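Side-chain contacts in KLLA0E08119p (PDB 3VA7), which probably carboxylates urea to urea-1-carboxylate using ATP and biotin, this chain being the urea carboxylase part of a longer multifunctional enzyme: residues Ser1122-Ala1125 and Phe1126-Gln1130; Leu1002-Arg1005 and His1006-Leu1009; Leu259-Arg262 and Asn263-Val266; Ala320-Gln323 and Val324-Ile328. All blocks are in the same frame, centred on the assembly; numbering follows the deposited sequence.

Contact 1 (Ser1122-Ala1125 and Phe1126-Gln1130); sequences SIVA and FQEAQ
Phe1126 hangs from Ser1122 by a backbone bond, N to O 2.9 Å, with an N-H...O angle of 161°. With chi1 at 179°, CG trans to the backbone N, the ring leads away from residues 1122-1125 and rests on Arg1005 of a nearby loop. Within the helix the closest side-chain atom of Phe1126 is CB, beside the carbonyl oxygens of Ser1122 and Ile1123.

Gln1127 repeats the pattern one residue on. Its N donates to Ile1123 O at 2.9 Å. The two side chains run side by side and point the same way. The amide oxygen OE1 of Gln1127 comes to 3.7 Å from CG2, the methyl branch of Ile1123.

Glu1128 pairs likewise with Val1124, N to O 2.9 Å. One carboxylate oxygen, OE2, lies alongside CG1 of Val1124 at 3.6 Å, after the chain of Glu1128 has bent at chi2.

Ala1129 is the first residue to leave helical geometry. Its N still reaches Ala1125 O, but weakly, at 3.4 Å. The side chain of Gln1130 turns to Leu1009 instead.

The contact is therefore the last turns of helix 1120-1128, held by backbone i to i+4 bonds. Between the side chains, polar ends merely lie against aliphatic branches, with no polar pairing among them. Ser1122 OG is hydrogen-bonded to Arg1005, so its polar tie is to the neighbouring loop. Glu1128 is the last helical residue, so the helix end may slightly disfavour its charge, though solvent would weaken this.

Contact 2 (Leu1002-Arg1005 and His1006-Leu1009); sequences LDPR and HRYL
OD2 of Asp1003, the residue whose CB packs on the ring of His1006, is gripped twice by Arg1005. The syn lone pair of OD2 takes NE of Arg1005 at 2.9 Å, nearly straight at 169°. The backbone N of Arg1005 comes from the anti side, tilted out of the carboxylate plane, at 3.0 Å; this is an Asx turn. NH2 of Arg1005 bonds OD1, completing a side-on salt bridge, and NH1 bonds Ser1122 OG of helix 1120-1128.

The carboxylate lies over one face of the His1006 ring, displaced toward its rim, the two planes 44° apart. Asp1003 CB meets ND1 of His1006 at 3.4 Å. A water accepts from the Asp1003 N and is also bonded to His1006 ND1. The backbone closes the turn, with His1006 N giving to Asp1003 O at 2.8 Å.

Arg1007 runs back alongside Pro1004, its chain extended from CG to NE. One face of its guanidinium lies over Pro1004 CA, 3.6 Å from the plane, and NH2 bonds Pro1001 O. A leucine in its place would probably leave Pro1001 O without this donor and Pro1004 without its flat cover.

This short 3-10 turn follows strand 997-1001 in the carboxyltransferase domain. Trp1115 of helix 1109-1117 touches Asp1003, Pro1004 and Arg1005, and Tyr1112 of the same helix meets Arg1007. Met978 of helix 972-979 packs on His1006 and Tyr1008.

Contact 3 (Leu259-Arg262 and Asn263-Val266); sequences LQRR and NQKV. With GOL (glycerol), chain G.
The side chains of Arg261 and Gln264 lie side by side, but their flat ends are turned 60° apart. NH1 of Arg261 and NE2 of Gln264 are 3.5 Å apart. Both donate to one water. It also accepts from NH2 of Arg262, at the in-plane edge of that guanidinium. At its own edge, Arg261 meets a bound glycerol, probably from the crystallisation liquor: NE and NH1 both give to its O1, each at 2.7 Å. Phe377 adds a cation-pi contact to Arg261. The chain of Arg261 bends at chi3 (80°), which swings the guanidinium round to the glycerol. The glycerol also donates from O3 to Gln264 O at 3.1 Å.

Gln260 and Lys265, a non-hydrogen-bonded pair, point to the other face of the sheet. Their CG atoms touch at 3.7 Å. Their polar ends part, NE2 of Gln260 to Cys257 O and NZ of Lys265 to Glu325.

Arg261 and Gln264 form a hydrogen-bonded antiparallel pair, with Arg261 N to Gln264 O 3.0 Å and Gln264 N to Arg261 O 2.7 Å. Two residues further from the turn, Val266 N gives to Leu259 O at 3.1 Å. Arg262 and Asn263 have positive phi. The whole is a beta hairpin with a two-residue loop, a type I' turn from Arg261 to Gln264. It joins strands 249-261 and 264-270 in the ATP-binding region of the biotin carboxylase domain.

Contact 4 (Ala320-Gln323 and Val324-Ile328); sequences ARLQ and VEHPI. With GOL (glycerol), chain E.
Leu322 and His326 meet at a slant, methyl to ring face. CD2 of Leu322 stands over the middle of the imidazole, 3.8 Å from the centroid and 9° off the ring normal, a CH-pi contact. Pro327 CD lies under the opposite face. The ring edge is used too: ND1 of His326 donates to Gln323 O at 2.9 Å. CG of His326 sits between its backbone N and carbonyl carbon (chi1 79°), which folds the ring back toward that oxygen. His326 N bonds Gln323 O as well, at 3.0 Å.

This is a type I turn from Gln323 to His326, leading into helix 326-333. The run RLQVEH is a biotin carboxylase signature, bordering the bicarbonate site in related enzymes, so a glycerol bound here, probably from the crystallisation liquor, perhaps marks that pocket. An alanine in place of His326 would probably leave Gln323 O with one donor and Leu322 without the ring face it packs on.

The Gln323 amide and Glu325 carboxylate are inclined at 41°, with Gln323 NE2 and Glu325 OE2 3.5 Å apart. Gln323 OE1 bonds Thr301. Glu325 OE1 pairs with Arg367 and OE2 with Lys265. Glycerol O3 accepts from Arg321 NH1 at 2.7 Å and from Val324 N at 2.8 Å. Its O2 donates to Glu325 OE1.

Overall arrangement
The four contacts form two pairs, at opposite sides of the chain's centre. Contacts 1 and 2 have centres about 10 Å apart and touch, Ser1122 OG lying 2.8 Å from Arg1005 NH1. Contacts 3 and 4 have centres about 15 Å apart and are joined by Lys265 NZ to Glu325 OE2 at 2.8 Å, linking the hairpin of contact 3 with the turn of contact 4. From contact 2 to contact 4 the centres are about 66 Å apart. Contacts 3 and 4 belong to the biotin carboxylase part. Contact 2 belongs to the carboxyltransferase, whose pockets hold urea and the biotin group carried by Lys1202. Biotin would probably have to travel between the two parts.

Contact 1 (Ser1122-Ala1125 and Phe1126-Gln1130)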
loop_
_atom_site.group_PDB
_atom_site.type_symbol
_atom_site.label_atom_id
_atom_site.label_comp_id
_atom_site.label_asym_id
_atom_site.label_seq_id
_atom_site.Cartn_x
_atom_site.Cartn_y
_atom_site.Cartn_z
ATOM N N SER A 1122 -29.580 1.765 37.870
ATOM C CA SER A 1122 -28.781 0.695 37.326
ATOM C C SER A 1122 -27.320 1.107 37.096
ATOM O O SER A 1122 -26.396 0.359 37.469
ATOM C CB SER A 1122 -29.420 0.256 36.029
ATOM O OG SER A 1122 -28.798 -0.905 35.560
ATOM N N ILE A 1123 -27.114 2.300 36.513
ATOM C CA ILE A 1123 -25.759 2.840 36.290
ATOM C C ILE A 1123 -24.990 2.937 37.605
ATOM O O ILE A 1123 -23.855 2.457 37.698
ATOM C CB ILE A 1123 -25.797 4.200 35.529
ATOM C CG1 ILE A 1123 -26.025 3.973 34.038
ATOM C CG2 ILE A 1123 -24.550 5.002 35.753
ATOM C CD1 ILE A 1123 -26.868 5.047 33.373
ATOM N N VAL A 1124 -25.614 3.516 38.633
ATOM C CA VAL A 1124 -24.919 3.757 39.907
ATOM C C VAL A 1124 -24.592 2.483 40.673
ATOM O O VAL A 1124 -23.484 2.295 41.117
ATOM C CB VAL A 1124 -25.687 4.755 40.788
ATOM C CG1 VAL A 1124 -24.932 4.996 42.131
ATOM C CG2 VAL A 1124 -25.898 6.082 40.004
ATOM N N ALA A 1125 -25.581 1.620 40.815
ATOM C CA ALA A 1125 -25.393 0.243 41.265
ATOM C C ALA A 1125 -24.196 -0.407 40.550
ATOM O O ALA A 1125 -23.303 -0.975 41.226
ATOM C CB ALA A 1125 -26.647 -0.565 40.982
ATOM N N PHE A 1126 -24.181 -0.342 39.203
ATOM C CA PHE A 1126 -23.054 -0.888 38.440
ATOM C C PHE A 1126 -21.711 -0.282 38.866
ATOM O O PHE A 1126 -20.765 -1.008 39.093
ATOM C CB PHE A 1126 -23.245 -0.799 36.915
ATOM C CG PHE A 1126 -22.076 -1.327 36.149
ATOM C CD1 PHE A 1126 -22.059 -2.641 35.698
ATOM C CD2 PHE A 1126 -20.955 -0.531 35.929
ATOM C CE1 PHE A 1126 -20.942 -3.148 35.021
ATOM C CE2 PHE A 1126 -19.840 -1.027 35.261
ATOM C CZ PHE A 1126 -19.841 -2.332 34.802
ATOM N N GLN A 1127 -21.655 1.042 39.006
ATOM C CA GLN A 1127 -20.420 1.765 39.317
ATOM C C GLN A 1127 -19.882 1.545 40.719
ATOM O O GLN A 1127 -18.675 1.431 40.929
ATOM C CB GLN A 1127 -20.619 3.261 39.093
ATOM C CG GLN A 1127 -20.227 3.707 37.712
ATOM C CD GLN A 1127 -20.746 5.105 37.335
ATOM O OE1 GLN A 1127 -21.676 5.641 37.942
ATOM N NE2 GLN A 1127 -20.140 5.686 36.314
ATOM N N GLU A 1128 -20.785 1.518 41.688
ATOM C CA GLU A 1128 -20.373 1.432 43.080
ATOM C C GLU A 1128 -19.724 0.057 43.302
ATOM O O GLU A 1128 -18.760 -0.070 44.044
ATOM C CB GLU A 1128 -21.584 1.689 43.999
ATOM C CG GLU A 1128 -21.275 2.618 45.195
ATOM C CD GLU A 1128 -22.381 3.682 45.462
ATOM O OE1 GLU A 1128 -22.053 4.741 46.055
ATOM O OE2 GLU A 1128 -23.567 3.476 45.087
ATOM N N ALA A 1129 -20.223 -0.942 42.575
ATOM C CA ALA A 1129 -19.791 -2.324 42.723
ATOM C C ALA A 1129 -18.684 -2.762 41.763
ATOM O O ALA A 1129 -18.645 -3.934 41.388
ATOM C CB ALA A 1129 -20.981 -3.242 42.556
ATOM N N GLN A 1130 -17.770 -1.877 41.368
ATOM C CA GLN A 1130 -16.879 -2.273 40.277
ATOM C C GLN A 1130 -15.501 -2.777 40.695
ATOM O O GLN A 1130 -15.081 -3.847 40.244
ATOM C CB GLN A 1130 -16.797 -1.227 39.154
ATOM C CG GLN A 1130 -16.595 -1.854 37.773
ATOM C CD GLN A 1130 -15.886 -0.918 36.795
ATOM O OE1 GLN A 1130 -14.947 -0.231 37.167
ATOM N NE2 GLN A 1130 -16.345 -0.882 35.546
#

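Contact 2 (Leu1002-Arg1005 and His1006-Leu1009)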
loop_
_atom_site.group_PDB
_atom_site.type_symbol
_atom_site.label_atom_id
_atom_site.label_comp_id
_atom_site.label_asym_id
_atom_site.label_seq_id
_atom_site.Cartn_x
_atom_site.Cartn_y
_atom_site.Cartn_z
ATOM N N LEU A 1002 -21.144 3.888 25.175
ATOM C CA LEU A 1002 -22.039 4.994 25.535
ATOM C C LEU A 1002 -22.804 4.622 26.787
ATOM O O LEU A 1002 -23.192 5.492 27.561
ATOM C CB LEU A 1002 -22.979 5.355 24.374
ATOM C CG LEU A 1002 -22.263 6.197 23.285
ATOM C CD1 LEU A 1002 -23.037 6.270 21.986
ATOM C CD2 LEU A 1002 -21.945 7.612 23.806
ATOM N N ASP A 1003 -22.935 3.310 27.016
ATOM C CA ASP A 1003 -23.522 2.781 28.242
ATOM C C ASP A 1003 -22.443 2.619 29.314
ATOM O O ASP A 1003 -21.523 1.846 29.126
ATOM C CB ASP A 1003 -24.236 1.449 27.948
ATOM C CG ASP A 1003 -25.165 0.992 29.094
ATOM O OD1 ASP A 1003 -26.179 0.302 28.756
ATOM O OD2 ASP A 1003 -24.892 1.293 30.302
ATOM N N PRO A 1004 -22.545 3.355 30.435
ATOM C CA PRO A 1004 -21.508 3.261 31.471
ATOM C C PRO A 1004 -21.350 1.874 32.091
ATOM O O PRO A 1004 -20.248 1.547 32.604
ATOM C CB PRO A 1004 -21.967 4.288 32.518
ATOM C CG PRO A 1004 -22.689 5.312 31.682
ATOM C CD PRO A 1004 -23.501 4.434 30.757
ATOM N N ARG A 1005 -22.420 1.082 32.046
ATOM C CA ARG A 1005 -22.383 -0.329 32.503
ATOM C C ARG A 1005 -21.651 -1.199 31.482
ATOM O O ARG A 1005 -21.649 -2.427 31.617
ATOM C CB ARG A 1005 -23.827 -0.889 32.685
ATOM C CG ARG A 1005 -24.725 0.028 33.508
ATOM C CD ARG A 1005 -26.216 -0.240 33.361
ATOM N NE ARG A 1005 -26.824 0.232 32.110
ATOM C CZ ARG A 1005 -28.150 0.246 31.891
ATOM N NH1 ARG A 1005 -28.998 -0.178 32.851
ATOM N NH2 ARG A 1005 -28.651 0.664 30.729
ATOM N N HIS A 1006 -21.093 -0.605 30.417
ATOM C CA HIS A 1006 -20.387 -1.421 29.459
ATOM C C HIS A 1006 -18.923 -1.205 29.595
ATOM O O HIS A 1006 -18.127 -1.661 28.773
ATOM C CB HIS A 1006 -20.855 -1.154 28.055
ATOM C CG HIS A 1006 -22.127 -1.846 27.727
ATOM N ND1 HIS A 1006 -22.947 -1.453 26.690
ATOM C CD2 HIS A 1006 -22.731 -2.905 28.312
ATOM C CE1 HIS A 1006 -23.996 -2.242 26.645
ATOM N NE2 HIS A 1006 -23.890 -3.134 27.619
ATOM N N ARG A 1007 -18.550 -0.520 30.664
ATOM C CA ARG A 1007 -17.178 -0.096 30.798
ATOM C C ARG A 1007 -16.582 -0.959 31.838
ATOM O O ARG A 1007 -16.953 -0.862 32.990
ATOM C CB ARG A 1007 -17.067 1.385 31.157
ATOM C CG ARG A 1007 -17.720 2.238 30.140
ATOM C CD ARG A 1007 -17.892 3.658 30.577
ATOM N NE ARG A 1007 -18.632 4.386 29.555
ATOM C CZ ARG A 1007 -19.072 5.646 29.685
ATOM N NH1 ARG A 1007 -18.832 6.334 30.792
ATOM N NH2 ARG A 1007 -19.781 6.212 28.691
ATOM N N TYR A 1008 -15.641 -1.783 31.397
ATOM C CA TYR A 1008 -15.016 -2.827 32.170
ATOM C C TYR A 1008 -13.608 -2.428 32.575
ATOM O O TYR A 1008 -12.886 -1.726 31.822
ATOM C CB TYR A 1008 -14.983 -4.058 31.275
ATOM C CG TYR A 1008 -16.377 -4.666 31.030
ATOM C CD1 TYR A 1008 -17.401 -4.458 31.958
ATOM C CD2 TYR A 1008 -16.643 -5.501 29.926
ATOM C CE1 TYR A 1008 -18.656 -5.005 31.803
ATOM C CE2 TYR A 1008 -17.918 -6.102 29.760
ATOM C CZ TYR A 1008 -18.932 -5.836 30.709
ATOM O OH TYR A 1008 -20.232 -6.377 30.632
ATOM N N LEU A 1009 -13.194 -2.843 33.772
ATOM C CA LEU A 1009 -11.799 -2.698 34.146
ATOM C C LEU A 1009 -10.901 -3.544 33.221
ATOM O O LEU A 1009 -11.375 -4.440 32.516
ATOM C CB LEU A 1009 -11.638 -3.152 35.563
ATOM C CG LEU A 1009 -12.279 -2.399 36.741
ATOM C CD1 LEU A 1009 -11.776 -3.061 38.018
ATOM C CD2 LEU A 1009 -11.886 -0.888 36.736
HETATM O O HOH W 1 -22.730 1.301 25.252
#

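Contact 3 (Leu259-Arg262 and Asn263-Val266)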
loop_
_atom_site.group_PDB
_atom_site.type_symbol
_atom_site.label_atom_id
_atom_site.label_comp_id
_atom_site.label_asym_id
_atom_site.label_seq_id
_atom_site.Cartn_x
_atom_site.Cartn_y
_atom_site.Cartn_z
ATOM N N LEU A 259 4.478 -4.414 -35.940
ATOM C CA LEU A 259 5.280 -4.210 -34.717
ATOM C C LEU A 259 5.021 -5.304 -33.688
ATOM O O LEU A 259 4.227 -5.152 -32.758
ATOM C CB LEU A 259 5.091 -2.785 -34.144
ATOM C CG LEU A 259 5.606 -1.618 -35.027
ATOM C CD1 LEU A 259 5.157 -0.261 -34.541
ATOM C CD2 LEU A 259 7.136 -1.633 -35.195
ATOM N N GLN A 260 5.685 -6.429 -33.906
ATOM C CA GLN A 260 5.518 -7.645 -33.117
ATOM C C GLN A 260 6.851 -8.011 -32.435
ATOM O O GLN A 260 7.917 -7.824 -33.004
ATOM C CB GLN A 260 5.137 -8.793 -34.037
ATOM C CG GLN A 260 3.763 -8.703 -34.689
ATOM C CD GLN A 260 3.497 -9.834 -35.707
ATOM O OE1 GLN A 260 3.879 -11.006 -35.494
ATOM N NE2 GLN A 260 2.845 -9.484 -36.808
ATOM N N ARG A 261 6.778 -8.558 -31.229
ATOM C CA ARG A 261 7.940 -8.974 -30.500
ATOM C C ARG A 261 7.845 -10.477 -30.323
ATOM O O ARG A 261 6.866 -10.969 -29.742
ATOM C CB ARG A 261 7.988 -8.274 -29.152
ATOM C CG ARG A 261 9.164 -8.656 -28.306
ATOM C CD ARG A 261 8.980 -8.251 -26.852
ATOM N NE ARG A 261 8.136 -9.184 -26.097
ATOM C CZ ARG A 261 8.503 -10.396 -25.670
ATOM N NH1 ARG A 261 7.630 -11.147 -25.002
ATOM N NH2 ARG A 261 9.725 -10.886 -25.907
ATOM N N ARG A 262 8.855 -11.209 -30.823
ATOM C CA ARG A 262 8.820 -12.673 -30.844
ATOM C C ARG A 262 7.403 -13.079 -31.240
ATOM O O ARG A 262 6.770 -13.931 -30.609
ATOM C CB ARG A 262 9.212 -13.279 -29.486
ATOM C CG ARG A 262 10.740 -13.341 -29.161
ATOM C CD ARG A 262 11.162 -14.722 -28.569
ATOM N NE ARG A 262 10.346 -15.167 -27.413
ATOM C CZ ARG A 262 10.307 -16.424 -26.927
ATOM N NH1 ARG A 262 11.043 -17.387 -27.489
ATOM N NH2 ARG A 262 9.534 -16.727 -25.872
ATOM N N ASN A 263 6.903 -12.397 -32.272
ATOM C CA ASN A 263 5.574 -12.659 -32.826
ATOM C C ASN A 263 4.315 -12.186 -32.023
ATOM O O ASN A 263 3.177 -12.540 -32.366
ATOM C CB ASN A 263 5.464 -14.148 -33.208
ATOM C CG ASN A 263 5.952 -14.412 -34.621
ATOM O OD1 ASN A 263 7.161 -14.402 -34.890
ATOM N ND2 ASN A 263 5.010 -14.611 -35.544
ATOM N N GLN A 264 4.495 -11.394 -30.973
ATOM C CA GLN A 264 3.336 -10.984 -30.204
ATOM C C GLN A 264 3.068 -9.493 -30.448
ATOM O O GLN A 264 3.930 -8.639 -30.194
ATOM C CB GLN A 264 3.547 -11.315 -28.741
ATOM C CG GLN A 264 3.908 -12.773 -28.491
ATOM C CD GLN A 264 4.483 -12.988 -27.106
ATOM O OE1 GLN A 264 3.783 -12.824 -26.107
ATOM N NE2 GLN A 264 5.771 -13.351 -27.030
ATOM N N LYS A 265 1.888 -9.174 -30.983
ATOM C CA LYS A 265 1.640 -7.815 -31.453
ATOM C C LYS A 265 1.661 -6.825 -30.290
ATOM O O LYS A 265 1.259 -7.206 -29.185
ATOM C CB LYS A 265 0.350 -7.778 -32.248
ATOM C CG LYS A 265 0.359 -8.843 -33.335
ATOM C CD LYS A 265 -0.700 -8.584 -34.401
ATOM C CE LYS A 265 -1.929 -9.374 -34.125
ATOM N NZ LYS A 265 -2.588 -9.796 -35.389
ATOM N N VAL A 266 2.207 -5.612 -30.507
ATOM C CA VAL A 266 2.212 -4.576 -29.452
ATOM C C VAL A 266 1.638 -3.264 -29.935
ATOM O O VAL A 266 0.930 -2.600 -29.170
ATOM C CB VAL A 266 3.587 -4.335 -28.692
ATOM C CG1 VAL A 266 4.534 -5.505 -28.800
ATOM C CG2 VAL A 266 4.283 -3.131 -29.179
HETATM C C1 GOL G . 4.696 -8.352 -24.706
HETATM O O1 GOL G . 5.621 -9.309 -25.140
HETATM C C2 GOL G . 3.373 -8.843 -25.225
HETATM O O2 GOL G . 3.043 -10.050 -24.550
HETATM C C3 GOL G . 3.551 -9.014 -26.739
HETATM O O3 GOL G . 4.666 -8.288 -27.252
HETATM O O HOH W 2 8.131 -14.070 -24.959
#

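Contact 4 (Ala320-Gln323 and Val324-Ile328)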
loop_
_atom_site.group_PDB
_atom_site.type_symbol
_atom_site.label_atom_id
_atom_site.label_comp_id
_atom_site.label_asym_id
_atom_site.label_seq_id
_atom_site.Cartn_x
_atom_site.Cartn_y
_atom_site.Cartn_z
ATOM N N ALA A 320 -10.559 -16.762 -37.685
ATOM C CA ALA A 320 -11.979 -17.010 -37.848
ATOM C C ALA A 320 -12.744 -16.444 -36.645
ATOM O O ALA A 320 -13.483 -17.156 -35.961
ATOM C CB ALA A 320 -12.224 -18.525 -38.019
ATOM N N ARG A 321 -12.561 -15.145 -36.400
ATOM C CA ARG A 321 -13.026 -14.506 -35.186
ATOM C C ARG A 321 -12.776 -13.046 -35.252
ATOM O O ARG A 321 -12.074 -12.593 -36.118
ATOM C CB ARG A 321 -12.242 -15.051 -34.006
ATOM C CG ARG A 321 -10.715 -14.971 -34.154
ATOM C CD ARG A 321 -10.062 -15.404 -32.810
ATOM N NE ARG A 321 -8.599 -15.517 -32.882
ATOM C CZ ARG A 321 -7.778 -14.470 -32.936
ATOM N NH1 ARG A 321 -8.271 -13.219 -32.966
ATOM N NH2 ARG A 321 -6.459 -14.661 -32.975
ATOM N N LEU A 322 -13.306 -12.295 -34.307
ATOM C CA LEU A 322 -12.895 -10.912 -34.151
ATOM C C LEU A 322 -11.461 -10.871 -33.617
ATOM O O LEU A 322 -10.974 -11.836 -33.040
ATOM C CB LEU A 322 -13.838 -10.195 -33.188
ATOM C CG LEU A 322 -13.757 -8.674 -33.086
ATOM C CD1 LEU A 322 -14.299 -7.929 -34.316
ATOM C CD2 LEU A 322 -14.482 -8.222 -31.833
ATOM N N GLN A 323 -10.777 -9.760 -33.798
ATOM C CA GLN A 323 -9.388 -9.644 -33.329
ATOM C C GLN A 323 -9.164 -8.506 -32.326
ATOM O O GLN A 323 -9.896 -7.472 -32.372
ATOM C CB GLN A 323 -8.456 -9.411 -34.512
ATOM C CG GLN A 323 -8.073 -10.637 -35.317
ATOM C CD GLN A 323 -7.181 -10.228 -36.453
ATOM O OE1 GLN A 323 -7.590 -9.436 -37.276
ATOM N NE2 GLN A 323 -5.960 -10.698 -36.475
ATOM N N VAL A 324 -8.162 -8.690 -31.442
ATOM C CA VAL A 324 -7.784 -7.684 -30.458
ATOM C C VAL A 324 -7.687 -6.255 -31.059
ATOM O O VAL A 324 -8.324 -5.341 -30.559
ATOM C CB VAL A 324 -6.496 -8.052 -29.647
ATOM C CG1 VAL A 324 -6.180 -6.936 -28.583
ATOM C CG2 VAL A 324 -6.590 -9.482 -28.952
ATOM N N GLU A 325 -6.998 -6.087 -32.186
ATOM C CA GLU A 325 -6.824 -4.754 -32.810
ATOM C C GLU A 325 -8.014 -4.144 -33.511
ATOM O O GLU A 325 -7.851 -3.073 -34.140
ATOM C CB GLU A 325 -5.630 -4.709 -33.795
ATOM C CG GLU A 325 -5.675 -5.738 -34.884
ATOM C CD GLU A 325 -5.020 -7.078 -34.506
ATOM O OE1 GLU A 325 -5.068 -7.484 -33.328
ATOM O OE2 GLU A 325 -4.428 -7.729 -35.404
ATOM N N HIS A 326 -9.174 -4.799 -33.459
ATOM C CA HIS A 326 -10.356 -4.337 -34.213
ATOM C C HIS A 326 -10.744 -2.876 -33.948
ATOM O O HIS A 326 -11.358 -2.233 -34.820
ATOM C CB HIS A 326 -11.593 -5.246 -33.971
ATOM C CG HIS A 326 -12.291 -4.976 -32.667
ATOM N ND1 HIS A 326 -11.834 -5.478 -31.464
ATOM C CD2 HIS A 326 -13.391 -4.239 -32.374
ATOM C CE1 HIS A 326 -12.621 -5.054 -30.484
ATOM N NE2 HIS A 326 -13.571 -4.300 -31.007
ATOM N N PRO A 327 -10.439 -2.341 -32.758
ATOM C CA PRO A 327 -10.872 -0.935 -32.566
ATOM C C PRO A 327 -10.266 0.105 -33.487
ATOM O O PRO A 327 -10.911 1.113 -33.724
ATOM C CB PRO A 327 -10.472 -0.623 -31.129
ATOM C CG PRO A 327 -10.398 -2.006 -30.403
ATOM C CD PRO A 327 -9.912 -2.939 -31.511
ATOM N N ILE A 328 -9.094 -0.107 -34.070
ATOM C CA ILE A 328 -8.591 0.972 -34.945
ATOM C C ILE A 328 -9.455 1.136 -36.203
ATOM O O ILE A 328 -9.772 2.277 -36.650
ATOM C CB ILE A 328 -7.093 0.868 -35.269
ATOM C CG1 ILE A 328 -6.754 -0.430 -35.984
ATOM C CG2 ILE A 328 -6.275 0.994 -33.995
ATOM C CD1 ILE A 328 -5.361 -0.460 -36.483
HETATM C C1 GOL E . -3.594 -12.426 -33.130
HETATM O O1 GOL E . -3.049 -12.629 -34.427
HETATM C C2 GOL E . -4.810 -11.463 -33.066
HETATM O O2 GOL E . -4.461 -10.102 -32.952
HETATM C C3 GOL E . -5.628 -11.741 -31.801
HETATM O O3 GOL E . -6.896 -11.141 -31.930
#